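Local coordinates for protein GLB-12 (Caenorhabditis elegans, PDB 4BJA), which is a heme-binding globin that acts in redox signalling, is essential for reproduction in the worm, and may bind oxygen, at residues S126-R129 with L133-N136; L94-F99 with E146-V151; F73-A78 with L84-F89; L59-V62 with D68-K71. The protein carries 1 engineered substitution. All coordinates share one frame; numbering follows the deposited sequence. Where two conformers were deposited one is given.

Contact 1 (S126-R129 with L133-N136); sequences SHVR and LEQN. With HEM (protoporphyrin IX containing Fe), chain B.
H127, whose NE2 binds the heme iron at 2.0 Å, rests the edge of its ring on a single leucine methyl of the next helix. L133 CD1 lies near the ring plane, 3.7 Å from H127 CD2, and the two side chains run side by side in the same direction, both aimed at the porphyrin. With CG anti to its carbonyl carbon (chi1 -70°), L133 sends its branch point to the heme, where CG meets vinyl carbon CBC at 3.5 Å. The iron bond and the hydrogen bond from ND1 to T123 O set the imidazole, and L133 CD1 probably adds a limit at one edge. Further out, E134 lies against V128 across the turn, its CG 3.5 Å from V128 O and 4.0 Å from V128 CG1. F207 of helix 185-214 backs both H127 and V128. Were L133 cut back to an alanine, a gap would probably open beside CBC and the imidazole edge would lose its methyl neighbour. H92 supplies the second axial nitrogen, an arrangement typical of bis-histidyl, six-coordinate globins, with H127 probably in the place of the proximal histidine.

Contact 2 (L94-F99 with E146-V151); sequences LRFYEF and EIVINV. With HEM (protoporphyrin IX containing Fe), chain B.
F96 and I149 meet obliquely across a wide separation of two helices: their CA atoms are 10.7 Å apart, and the side chains bridge the distance. CG of F96 is anti to its backbone N (chi1 -175°), which carries the ring straight out from helix 87-108 so that CZ reaches I149 CD1 at 3.7 Å. That methyl lies in the plane of the ring, at its edge. It gets there because I149 is folded at chi2 (-74°), bringing the end of the chain nearer than its CB direction would suggest. V148 adds a looser touch, its CG1 being 4.4 Å from F96 CE2 and oblique to the ring.

The heme lies against the same side chains. Vinyl carbon CBB lies 3.5 Å from V148 CB and 3.8 Å from I149 CG1, while methyl CMB touches both F96 CE2 and F99, sitting over one face of the F99 ring and offset toward its rim. F96 also stacks with F152 and meets F58 edge-to-face. R95 lies along the propionate side, with CD 3.5 Å from heme CAA and CBD over one face of its guanidinium. With R95 shortened to an alanine, the propionate stems CAA and CBD are likely to lose their cover and a nearby positive charge. Apart from that arginine, the heme meets only hydrocarbon from the two segments, so the contact is likely to hold the porphyrin by shape and dispersion rather than by polar bonds.

Contact 3 (F73-A78 with L84-F89); sequences FGVDRA and LKMPKF. With HEM (protoporphyrin IX containing Fe), chain B; ACT (acetate ion), chain G; ACT (acetate ion), chain F.
A Schellman motif ends helix 69-72 at G74, and the loop that follows folds over the start of helix 87-108, where G74 O meets M86 CE at 3.7 Å. M86 holds the N-cap position of that helix. V75 CG1 wedges in beside it, 3.7 Å from M86 CB and equally 3.7 Å from F89 CB; V75 runs antiparallel alongside M86 but stands roughly perpendicular to F89. A78 CB finishes this patch against M86 CG.

F73 probably corresponds to the heme-contacting phenylalanine at the start of the CD corner of globins. F73 CB lies 3.9 Å from F89 CD1, at the edge of the F89 ring. A chi1 of -70° sets the F73 ring on the side of the backbone N and turns it to the porphyrin, CZ lying 3.6 Å from methine carbon CHD; the ring also meets that of H92. A water joins the two backbones: it donates to F73 O at 2.7 Å and accepts from K88 N at 2.9 Å. K88 NZ is hydrogen-bonded to V72 O, a second polar tie to the end of helix 69-72.

Farther along the loop, R77 NE and NH2 share one acetate oxygen, and its NH1 serves D76 O and a second acetate, both acetates probably from the crystallisation liquor. Apolar groups thus form the inner surface of this corner, while water and lysine satisfy backbone groups at the helix ends.

Contact 4 (L59-V62 with D68-K71); sequences LDIV and DLKK
This is a buried, mainly apolar corner of the globin fold, where I61 and V62 near the end of helix 50-65 pack on L69 and K70 of the short helix 69-72; by their order in the chain these correspond to the B and C helices of globins. The chain turns sharply between the two segments, so that the CA atoms of V62 and K70 come within 5.5 Å.

V62 stands at the middle. Its CG1, anti to the carbonyl carbon (chi1 -54°), points at L69 and lies 4.0 Å from L69 CB, the two side chains standing nearly perpendicular. Its CB faces K70 CG at 3.8 Å, so one valine fills the angle between two successive residues of the short helix. I61 comes from the neighbouring position and touches L69 with its CG2 methyl, 3.9 Å from L69 CD1, the two side chains meeting at a slant. Behind it, I61 is covered by V148, V151 and F152 of helix 144-160, and the side chain of L69 itself comes within about 4 Å of the heme. The corner therefore joins the helix packing of the interior to the wall of the heme pocket. D60 of helix 50-65 forms salt bridges with R155 and R80.

K70 supplies only the carbon part of its chain to the contact. A bend at chi3 (-97°) curls it around the carbonyl of V62, a buried oxygen with no polar partner in the model: both CG and CE of K70 lie 3.3 Å from V62 O.

Contacts 2 and 4 are buried and adjoin: V151 CB meets I61 CG1 at 3.7 Å, so helix 144-160 packs against both helix 87-108 and helix 50-65. Contact 2 lies near the chain centre, while the buried contacts 1 and 4 lie well out from it, and contact 1 alone adds a metal bond. Contact 3 is only partly buried and uses water and charged side chains as well as apolar groups. It shares helix 87-108 with contact 2 and adjoins contact 4, where F89 CE1 touches V62 CG1 at 3.7 Å and V75 N probably bonds to K70 O. Contacts 1, 2 and 3 all touch the heme, as does L69 of contact 4.

Contact 1 (S126-R129 with L133-N136)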
# COMPACT_ATOMS: atom_id res chain seq x y z
N SER A 126 11.68 -7.22 -10.88
CA SER A 126 12.92 -7.53 -11.56
C SER A 126 13.89 -8.24 -10.64
O SER A 126 14.78 -8.98 -11.08
CB SER A 126 13.56 -6.26 -12.07
OG SER A 126 14.93 -6.50 -12.36
N HIS A 127 13.72 -8.02 -9.35
CA HIS A 127 14.63 -8.67 -8.37
C HIS A 127 14.42 -10.16 -8.23
O HIS A 127 15.25 -10.84 -7.62
CB HIS A 127 14.57 -7.92 -7.01
CG HIS A 127 15.43 -6.68 -6.98
ND1 HIS A 127 15.07 -5.51 -7.60
CD2 HIS A 127 16.65 -6.45 -6.43
CE1 HIS A 127 16.02 -4.60 -7.43
NE2 HIS A 127 17.00 -5.17 -6.74
N VAL A 128 13.31 -10.68 -8.77
CA VAL A 128 13.05 -12.10 -8.70
C VAL A 128 14.13 -12.87 -9.48
O VAL A 128 14.38 -14.05 -9.21
CB VAL A 128 11.64 -12.43 -9.19
CG1 VAL A 128 11.42 -13.93 -9.28
CG2 VAL A 128 10.57 -11.78 -8.26
N ARG A 129 14.80 -12.18 -10.40
CA ARG A 129 15.90 -12.76 -11.20
C ARG A 129 17.18 -13.00 -10.37
O ARG A 129 18.09 -13.73 -10.82
CB ARG A 129 16.27 -11.85 -12.38
CG ARG A 129 15.13 -11.51 -13.35
CD ARG A 129 15.64 -10.94 -14.69
NE ARG A 129 15.49 -11.89 -15.80
CZ ARG A 129 14.37 -12.04 -16.53
NH1 ARG A 129 13.29 -11.30 -16.27
NH2 ARG A 129 14.33 -12.93 -17.51
N LEU A 133 17.84 -13.64 -3.76
CA LEU A 133 16.56 -13.16 -3.26
C LEU A 133 15.44 -14.16 -3.54
O LEU A 133 14.57 -14.35 -2.70
CB LEU A 133 16.22 -11.79 -3.86
CG LEU A 133 17.08 -10.63 -3.37
CD1 LEU A 133 16.75 -9.39 -4.19
CD2 LEU A 133 16.82 -10.35 -1.87
N GLU A 134 15.43 -14.76 -4.73
CA GLU A 134 14.41 -15.78 -5.04
C GLU A 134 14.38 -16.87 -3.98
O GLU A 134 13.32 -17.28 -3.50
CB GLU A 134 14.68 -16.36 -6.43
CG GLU A 134 13.42 -16.72 -7.18
CD GLU A 134 13.18 -18.19 -7.25
OE1 GLU A 134 13.50 -18.93 -6.28
OE2 GLU A 134 12.66 -18.63 -8.32
N GLN A 135 15.56 -17.32 -3.57
CA GLN A 135 15.70 -18.32 -2.53
C GLN A 135 15.45 -17.83 -1.11
O GLN A 135 14.84 -18.54 -0.31
CB GLN A 135 17.09 -19.00 -2.61
CG GLN A 135 17.11 -20.17 -3.60
CD GLN A 135 18.06 -21.30 -3.19
OE1 GLN A 135 18.74 -21.25 -2.15
NE2 GLN A 135 18.11 -22.35 -4.03
N ASN A 136 15.92 -16.62 -0.77
CA ASN A 136 15.97 -16.20 0.63
C ASN A 136 15.02 -15.11 1.08
O ASN A 136 14.79 -14.96 2.26
CB ASN A 136 17.39 -15.80 1.02
CG ASN A 136 18.37 -16.95 0.81
OD1 ASN A 136 18.19 -18.03 1.38
ND2 ASN A 136 19.37 -16.75 -0.02
CHA HEM B . 19.48 -4.47 -9.57
CHB HEM B . 17.30 -1.11 -6.84
CHC HEM B . 17.52 -4.05 -3.04
CHD HEM B . 20.37 -7.02 -5.53
C1A HEM B . 18.83 -3.36 -9.16
C2A HEM B . 18.39 -2.28 -10.03
C3A HEM B . 17.80 -1.36 -9.25
C4A HEM B . 17.85 -1.83 -7.88
CMA HEM B . 17.16 -0.01 -9.65
CAA HEM B . 18.59 -2.26 -11.58
CBA HEM B . 17.24 -2.23 -12.31
CGA HEM B . 16.53 -3.47 -11.97
O1A HEM B . 17.16 -4.56 -12.06
O2A HEM B . 15.35 -3.33 -11.55
C1B HEM B . 17.13 -1.67 -5.61
C2B HEM B . 16.34 -1.09 -4.54
C3B HEM B . 16.39 -1.90 -3.51
C4B HEM B . 17.23 -3.01 -3.87
CMB HEM B . 15.55 0.23 -4.63
CAB HEM B . 15.64 -1.66 -2.18
CBB HEM B . 16.06 -2.25 -1.09
C1C HEM B . 18.29 -5.11 -3.39
C2C HEM B . 18.64 -6.20 -2.51
C3C HEM B . 19.41 -7.02 -3.19
C4C HEM B . 19.62 -6.47 -4.52
CMC HEM B . 18.13 -6.36 -1.06
CAC HEM B . 20.01 -8.33 -2.62
CBC HEM B . 20.31 -9.28 -3.49
C1D HEM B . 20.45 -6.57 -6.80
C2D HEM B . 21.35 -7.07 -7.79
C3D HEM B . 21.07 -6.28 -9.04
C4D HEM B . 20.01 -5.38 -8.69
CMD HEM B . 22.41 -8.19 -7.66
CAD HEM B . 21.79 -6.40 -10.39
CBD HEM B . 22.78 -5.23 -10.46
CGD HEM B . 23.96 -5.31 -9.50
O1D HEM B . 24.33 -6.40 -9.03
O2D HEM B . 24.54 -4.25 -9.22
NA HEM B . 18.49 -3.05 -7.84
NB HEM B . 17.69 -2.88 -5.18
NC HEM B . 18.91 -5.32 -4.60
ND HEM B . 19.67 -5.55 -7.36
FE HEM B . 18.71 -4.19 -6.27

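Contact 2 (L94-F99 with E146-V151)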
# COMPACT_ATOMS: atom_id res chain seq x y z
N LEU A 94 25.04 2.81 -8.09
CA LEU A 94 24.62 3.66 -9.18
C LEU A 94 23.11 3.46 -9.46
O LEU A 94 22.35 4.44 -9.60
CB LEU A 94 25.41 3.27 -10.43
CG LEU A 94 24.87 3.92 -11.71
CD1 LEU A 94 25.26 5.37 -11.65
CD2 LEU A 94 25.42 3.19 -12.95
N ARG A 95 22.68 2.21 -9.52
CA ARG A 95 21.28 1.87 -9.89
C ARG A 95 20.31 2.38 -8.83
O ARG A 95 19.23 2.91 -9.16
CB ARG A 95 21.09 0.36 -10.09
CG ARG A 95 21.79 -0.18 -11.37
CD ARG A 95 22.04 -1.69 -11.26
NE ARG A 95 22.38 -2.37 -12.53
CZ ARG A 95 23.58 -2.37 -13.10
NH1 ARG A 95 24.58 -1.67 -12.55
NH2 ARG A 95 23.79 -3.04 -14.23
N PHE A 96 20.69 2.21 -7.56
CA PHE A 96 19.83 2.62 -6.44
C PHE A 96 19.77 4.14 -6.40
O PHE A 96 18.70 4.72 -6.28
CB PHE A 96 20.41 2.06 -5.13
CG PHE A 96 19.56 2.32 -3.94
CD1 PHE A 96 19.60 3.56 -3.32
CD2 PHE A 96 18.75 1.32 -3.43
CE1 PHE A 96 18.78 3.83 -2.22
CE2 PHE A 96 17.91 1.57 -2.31
CZ PHE A 96 17.96 2.84 -1.71
N TYR A 97 20.91 4.81 -6.57
CA TYR A 97 20.91 6.26 -6.67
C TYR A 97 20.00 6.75 -7.82
O TYR A 97 19.16 7.66 -7.62
CB TYR A 97 22.35 6.80 -6.83
CG TYR A 97 22.33 8.19 -7.38
CD1 TYR A 97 22.01 9.28 -6.56
CD2 TYR A 97 22.59 8.42 -8.74
CE1 TYR A 97 21.91 10.60 -7.10
CE2 TYR A 97 22.52 9.73 -9.26
CZ TYR A 97 22.18 10.79 -8.43
OH TYR A 97 22.10 12.07 -8.95
N GLU A 98 20.13 6.15 -9.00
CA GLU A 98 19.31 6.57 -10.18
C GLU A 98 17.83 6.33 -9.92
O GLU A 98 16.98 7.14 -10.32
CB GLU A 98 19.73 5.82 -11.45
CG GLU A 98 21.13 6.19 -11.95
CD GLU A 98 21.61 5.30 -13.09
OE1 GLU A 98 21.20 4.11 -13.17
OE2 GLU A 98 22.44 5.78 -13.90
N PHE A 99 17.52 5.22 -9.26
CA PHE A 99 16.13 4.89 -8.91
C PHE A 99 15.56 5.95 -7.98
O PHE A 99 14.42 6.38 -8.19
CB PHE A 99 16.14 3.51 -8.25
CG PHE A 99 14.86 3.12 -7.54
CD1 PHE A 99 14.66 3.43 -6.20
CD2 PHE A 99 13.92 2.34 -8.21
CE1 PHE A 99 13.51 3.02 -5.54
CE2 PHE A 99 12.78 1.89 -7.55
CZ PHE A 99 12.56 2.25 -6.22
N GLU A 146 13.38 -4.54 3.09
CA GLU A 146 13.22 -3.86 4.35
C GLU A 146 14.58 -3.64 5.07
O GLU A 146 14.87 -2.56 5.57
CB GLU A 146 12.25 -4.66 5.21
CG GLU A 146 11.99 -4.02 6.55
CD GLU A 146 11.06 -4.89 7.36
OE1 GLU A 146 11.54 -5.90 7.91
OE2 GLU A 146 9.85 -4.60 7.42
N ILE A 147 15.44 -4.66 5.04
CA ILE A 147 16.74 -4.56 5.71
C ILE A 147 17.54 -3.39 5.09
O ILE A 147 18.10 -2.53 5.79
CB ILE A 147 17.50 -5.89 5.57
CG1 ILE A 147 16.86 -6.95 6.49
CG2 ILE A 147 19.03 -5.68 5.89
CD1 ILE A 147 17.23 -8.39 6.24
N VAL A 148 17.54 -3.30 3.76
CA VAL A 148 18.32 -2.26 3.09
C VAL A 148 17.72 -0.90 3.37
O VAL A 148 18.42 0.08 3.74
CB VAL A 148 18.36 -2.54 1.56
CG1 VAL A 148 18.91 -1.35 0.80
CG2 VAL A 148 19.26 -3.80 1.27
N ILE A 149 16.41 -0.78 3.12
CA ILE A 149 15.78 0.55 3.25
C ILE A 149 15.78 1.01 4.69
O ILE A 149 15.93 2.19 4.94
CB ILE A 149 14.39 0.61 2.62
CG1 ILE A 149 14.59 0.44 1.12
CG2 ILE A 149 13.70 1.95 2.99
CD1 ILE A 149 15.16 1.65 0.46
N ASN A 150 15.70 0.08 5.65
CA ASN A 150 15.79 0.51 7.05
C ASN A 150 17.12 1.19 7.38
O ASN A 150 17.16 2.11 8.21
CB ASN A 150 15.55 -0.67 7.98
CG ASN A 150 14.12 -0.96 8.16
OD1 ASN A 150 13.27 -0.18 7.71
ND2 ASN A 150 13.81 -2.04 8.87
N VAL A 151 18.21 0.75 6.74
CA VAL A 151 19.49 1.44 6.98
C VAL A 151 19.43 2.84 6.39
O VAL A 151 19.95 3.80 6.99
CB VAL A 151 20.71 0.61 6.52
CG1 VAL A 151 22.05 1.38 6.88
CG2 VAL A 151 20.67 -0.78 7.18
CHA HEM B . 19.48 -4.47 -9.57
CHB HEM B . 17.30 -1.11 -6.84
CHC HEM B . 17.52 -4.05 -3.04
CHD HEM B . 20.37 -7.02 -5.53
C1A HEM B . 18.83 -3.36 -9.16
C2A HEM B . 18.39 -2.28 -10.03
C3A HEM B . 17.80 -1.36 -9.25
C4A HEM B . 17.85 -1.83 -7.88
CMA HEM B . 17.16 -0.01 -9.65
CAA HEM B . 18.59 -2.26 -11.58
CBA HEM B . 17.24 -2.23 -12.31
CGA HEM B . 16.53 -3.47 -11.97
O1A HEM B . 17.16 -4.56 -12.06
O2A HEM B . 15.35 -3.33 -11.55
C1B HEM B . 17.13 -1.67 -5.61
C2B HEM B . 16.34 -1.09 -4.54
C3B HEM B . 16.39 -1.90 -3.51
C4B HEM B . 17.23 -3.01 -3.87
CMB HEM B . 15.55 0.23 -4.63
CAB HEM B . 15.64 -1.66 -2.18
CBB HEM B . 16.06 -2.25 -1.09
C1C HEM B . 18.29 -5.11 -3.39
C2C HEM B . 18.64 -6.20 -2.51
C3C HEM B . 19.41 -7.02 -3.19
C4C HEM B . 19.62 -6.47 -4.52
CMC HEM B . 18.13 -6.36 -1.06
CAC HEM B . 20.01 -8.33 -2.62
CBC HEM B . 20.31 -9.28 -3.49
C1D HEM B . 20.45 -6.57 -6.80
C2D HEM B . 21.35 -7.07 -7.79
C3D HEM B . 21.07 -6.28 -9.04
C4D HEM B . 20.01 -5.38 -8.69
CMD HEM B . 22.41 -8.19 -7.66
CAD HEM B . 21.79 -6.40 -10.39
CBD HEM B . 22.78 -5.23 -10.46
CGD HEM B . 23.96 -5.31 -9.50
O1D HEM B . 24.33 -6.40 -9.03
O2D HEM B . 24.54 -4.25 -9.22
NA HEM B . 18.49 -3.05 -7.84
NB HEM B . 17.69 -2.88 -5.18
NC HEM B . 18.91 -5.32 -4.60
ND HEM B . 19.67 -5.55 -7.36
FE HEM B . 18.71 -4.19 -6.27

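Contact 3 (F73-A78 with L84-F89)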
# COMPACT_ATOMS: atom_id res chain seq x y z
N PHE A 73 27.04 -9.25 -3.88
CA PHE A 73 27.59 -8.11 -4.60
C PHE A 73 29.05 -8.28 -4.99
O PHE A 73 29.70 -7.32 -5.44
CB PHE A 73 27.35 -6.84 -3.80
CG PHE A 73 25.91 -6.44 -3.77
CD1 PHE A 73 25.21 -6.21 -4.97
CD2 PHE A 73 25.24 -6.31 -2.56
CE1 PHE A 73 23.84 -5.85 -4.95
CE2 PHE A 73 23.90 -5.97 -2.51
CZ PHE A 73 23.19 -5.74 -3.72
N GLY A 74 29.55 -9.50 -4.81
CA GLY A 74 30.91 -9.83 -5.18
C GLY A 74 32.01 -9.14 -4.38
O GLY A 74 33.11 -8.94 -4.89
N VAL A 75 31.73 -8.79 -3.11
CA VAL A 75 32.67 -7.99 -2.29
C VAL A 75 33.04 -8.72 -1.00
O VAL A 75 33.42 -8.10 0.00
CB VAL A 75 32.17 -6.54 -1.96
CG1 VAL A 75 32.25 -5.67 -3.21
CG2 VAL A 75 30.74 -6.53 -1.34
N ASP A 76 32.88 -10.02 -1.03
CA ASP A 76 33.24 -10.86 0.08
C ASP A 76 34.76 -10.89 0.36
O ASP A 76 35.14 -11.35 1.45
CB ASP A 76 32.66 -12.26 -0.17
CG ASP A 76 33.05 -12.82 -1.54
OD1 ASP A 76 32.71 -12.20 -2.61
OD2 ASP A 76 33.72 -13.87 -1.55
N ARG A 77 35.61 -10.37 -0.55
CA ARG A 77 37.06 -10.26 -0.23
C ARG A 77 37.62 -8.85 -0.26
O ARG A 77 38.71 -8.58 0.29
CB ARG A 77 37.90 -11.15 -1.15
CG ARG A 77 37.60 -12.61 -0.97
CD ARG A 77 38.16 -13.14 0.37
NE ARG A 77 37.88 -14.56 0.45
CZ ARG A 77 36.79 -15.08 0.99
NH1 ARG A 77 35.87 -14.29 1.56
NH2 ARG A 77 36.63 -16.39 0.96
N ALA A 78 36.92 -7.97 -0.96
CA ALA A 78 37.40 -6.62 -1.15
C ALA A 78 37.43 -5.90 0.19
O ALA A 78 36.43 -5.93 0.93
CB ALA A 78 36.50 -5.88 -2.14
N LEU A 84 33.71 0.03 -3.53
CA LEU A 84 32.97 0.94 -4.42
C LEU A 84 33.36 0.72 -5.89
O LEU A 84 32.58 1.02 -6.79
CB LEU A 84 33.21 2.39 -4.02
CG LEU A 84 32.72 2.71 -2.61
CD1 LEU A 84 33.30 4.03 -2.08
CD2 LEU A 84 31.21 2.77 -2.60
N LYS A 85 34.55 0.18 -6.11
CA LYS A 85 35.01 -0.11 -7.49
C LYS A 85 34.63 -1.46 -8.07
O LYS A 85 34.79 -1.71 -9.26
CB LYS A 85 36.52 0.04 -7.57
CG LYS A 85 37.00 1.44 -7.31
CD LYS A 85 38.22 1.73 -8.22
CE LYS A 85 38.74 3.16 -8.04
NZ LYS A 85 39.29 3.34 -6.67
N MET A 86 34.15 -2.35 -7.24
CA MET A 86 33.77 -3.66 -7.71
C MET A 86 32.45 -3.56 -8.47
O MET A 86 31.56 -2.78 -8.08
CB MET A 86 33.61 -4.61 -6.52
CG MET A 86 34.92 -4.80 -5.77
SD MET A 86 36.21 -5.51 -6.82
CE MET A 86 35.67 -7.19 -6.90
N PRO A 87 32.32 -4.33 -9.54
CA PRO A 87 31.27 -4.01 -10.53
C PRO A 87 29.88 -4.21 -10.04
O PRO A 87 29.04 -3.33 -10.33
CB PRO A 87 31.53 -5.00 -11.67
CG PRO A 87 32.81 -5.66 -11.37
CD PRO A 87 33.31 -5.31 -10.03
N LYS A 88 29.58 -5.33 -9.37
CA LYS A 88 28.17 -5.56 -8.95
C LYS A 88 27.81 -4.59 -7.84
O LYS A 88 26.68 -4.10 -7.77
CB LYS A 88 27.94 -6.99 -8.48
CG LYS A 88 28.11 -8.08 -9.54
CD LYS A 88 27.51 -9.44 -9.13
CE LYS A 88 25.97 -9.39 -8.86
NZ LYS A 88 25.42 -10.70 -8.24
N PHE A 89 28.78 -4.31 -6.97
CA PHE A 89 28.52 -3.43 -5.81
C PHE A 89 28.41 -1.94 -6.21
O PHE A 89 27.40 -1.28 -5.92
CB PHE A 89 29.57 -3.67 -4.73
CG PHE A 89 29.30 -2.89 -3.45
CD1 PHE A 89 28.30 -3.29 -2.56
CD2 PHE A 89 30.03 -1.73 -3.17
CE1 PHE A 89 28.07 -2.55 -1.36
CE2 PHE A 89 29.83 -1.00 -1.98
CZ PHE A 89 28.81 -1.39 -1.11
CHA HEM B . 19.48 -4.47 -9.57
CHB HEM B . 17.30 -1.11 -6.84
CHC HEM B . 17.52 -4.05 -3.04
CHD HEM B . 20.37 -7.02 -5.53
C1A HEM B . 18.83 -3.36 -9.16
C2A HEM B . 18.39 -2.28 -10.03
C3A HEM B . 17.80 -1.36 -9.25
C4A HEM B . 17.85 -1.83 -7.88
CMA HEM B . 17.16 -0.01 -9.65
CAA HEM B . 18.59 -2.26 -11.58
CBA HEM B . 17.24 -2.23 -12.31
CGA HEM B . 16.53 -3.47 -11.97
O1A HEM B . 17.16 -4.56 -12.06
O2A HEM B . 15.35 -3.33 -11.55
C1B HEM B . 17.13 -1.67 -5.61
C2B HEM B . 16.34 -1.09 -4.54
C3B HEM B . 16.39 -1.90 -3.51
C4B HEM B . 17.23 -3.01 -3.87
CMB HEM B . 15.55 0.23 -4.63
CAB HEM B . 15.64 -1.66 -2.18
CBB HEM B . 16.06 -2.25 -1.09
C1C HEM B . 18.29 -5.11 -3.39
C2C HEM B . 18.64 -6.20 -2.51
C3C HEM B . 19.41 -7.02 -3.19
C4C HEM B . 19.62 -6.47 -4.52
CMC HEM B . 18.13 -6.36 -1.06
CAC HEM B . 20.01 -8.33 -2.62
CBC HEM B . 20.31 -9.28 -3.49
C1D HEM B . 20.45 -6.57 -6.80
C2D HEM B . 21.35 -7.07 -7.79
C3D HEM B . 21.07 -6.28 -9.04
C4D HEM B . 20.01 -5.38 -8.69
CMD HEM B . 22.41 -8.19 -7.66
CAD HEM B . 21.79 -6.40 -10.39
CBD HEM B . 22.78 -5.23 -10.46
CGD HEM B . 23.96 -5.31 -9.50
O1D HEM B . 24.33 -6.40 -9.03
O2D HEM B . 24.54 -4.25 -9.22
NA HEM B . 18.49 -3.05 -7.84
NB HEM B . 17.69 -2.88 -5.18
NC HEM B . 18.91 -5.32 -4.60
ND HEM B . 19.67 -5.55 -7.36
FE HEM B . 18.71 -4.19 -6.27
C ACT G . 39.72 -17.58 -1.14
O ACT G . 39.15 -17.33 -0.05
OXT ACT G . 40.01 -16.57 -1.82
CH3 ACT G . 40.05 -18.97 -1.60
C ACT F . 32.04 -14.17 3.29
O ACT F . 33.22 -14.46 3.02
OXT ACT F . 31.45 -15.00 3.98
CH3 ACT F . 31.44 -12.86 2.93
O HOH W 1 31.26 -6.87 -7.63

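Contact 4 (L59-V62 with D68-K71)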
# COMPACT_ATOMS: atom_id res chain seq x y z
N LEU A 59 27.93 0.71 1.92
CA LEU A 59 29.13 0.15 2.59
C LEU A 59 28.75 -0.28 4.02
O LEU A 59 29.05 -1.40 4.43
CB LEU A 59 30.29 1.13 2.59
CG LEU A 59 30.99 1.33 1.24
CD1 LEU A 59 31.97 2.50 1.31
CD2 LEU A 59 31.70 0.06 0.77
N ASP A 60 28.03 0.57 4.75
CA ASP A 60 27.53 0.12 6.08
C ASP A 60 26.63 -1.12 6.01
O ASP A 60 26.75 -2.03 6.80
CB ASP A 60 26.75 1.25 6.75
CG ASP A 60 27.64 2.38 7.20
OD1 ASP A 60 28.88 2.27 7.11
OD2 ASP A 60 27.07 3.41 7.66
N ILE A 61 25.70 -1.18 5.06
CA ILE A 61 24.84 -2.33 4.93
C ILE A 61 25.62 -3.65 4.79
O ILE A 61 25.35 -4.63 5.51
CB ILE A 61 23.91 -2.18 3.70
CG1 ILE A 61 22.85 -1.10 4.02
CG2 ILE A 61 23.23 -3.53 3.38
CD1 ILE A 61 22.05 -0.65 2.76
N VAL A 62 26.55 -3.70 3.84
CA VAL A 62 27.23 -4.96 3.56
C VAL A 62 28.33 -5.26 4.58
O VAL A 62 28.64 -6.42 4.82
CB VAL A 62 27.77 -5.06 2.12
CG1 VAL A 62 26.59 -4.79 1.15
CG2 VAL A 62 28.91 -4.14 1.90
N ASP A 68 25.84 -11.09 4.84
CA ASP A 68 25.42 -12.07 3.82
C ASP A 68 25.37 -11.46 2.41
O ASP A 68 25.53 -12.17 1.40
CB ASP A 68 24.03 -12.64 4.13
CG ASP A 68 24.07 -13.93 4.91
OD1 ASP A 68 25.17 -14.39 5.27
OD2 ASP A 68 22.97 -14.51 5.18
N LEU A 69 25.17 -10.14 2.35
CA LEU A 69 25.07 -9.43 1.06
C LEU A 69 26.40 -9.20 0.38
O LEU A 69 26.45 -8.86 -0.79
CB LEU A 69 24.29 -8.10 1.20
CG LEU A 69 22.82 -8.32 1.59
CD1 LEU A 69 22.12 -6.95 1.75
CD2 LEU A 69 22.05 -9.20 0.56
N LYS A 70 27.51 -9.42 1.09
CA LYS A 70 28.81 -9.18 0.47
C LYS A 70 29.00 -10.12 -0.72
O LYS A 70 29.39 -9.67 -1.80
CB LYS A 70 29.95 -9.33 1.51
CG LYS A 70 30.09 -8.08 2.39
CD LYS A 70 31.39 -8.16 3.27
CE LYS A 70 31.12 -8.64 4.62
NZ LYS A 70 32.50 -8.87 5.25
N LYS A 71 28.66 -11.39 -0.54
CA LYS A 71 28.83 -12.41 -1.59
C LYS A 71 27.96 -12.08 -2.80
O LYS A 71 28.38 -12.25 -3.95
CB LYS A 71 28.48 -13.81 -1.06
CG LYS A 71 28.79 -14.94 -2.05
CD LYS A 71 28.62 -16.29 -1.40
CE LYS A 71 28.13 -17.35 -2.40
NZ LYS A 71 28.10 -18.73 -1.74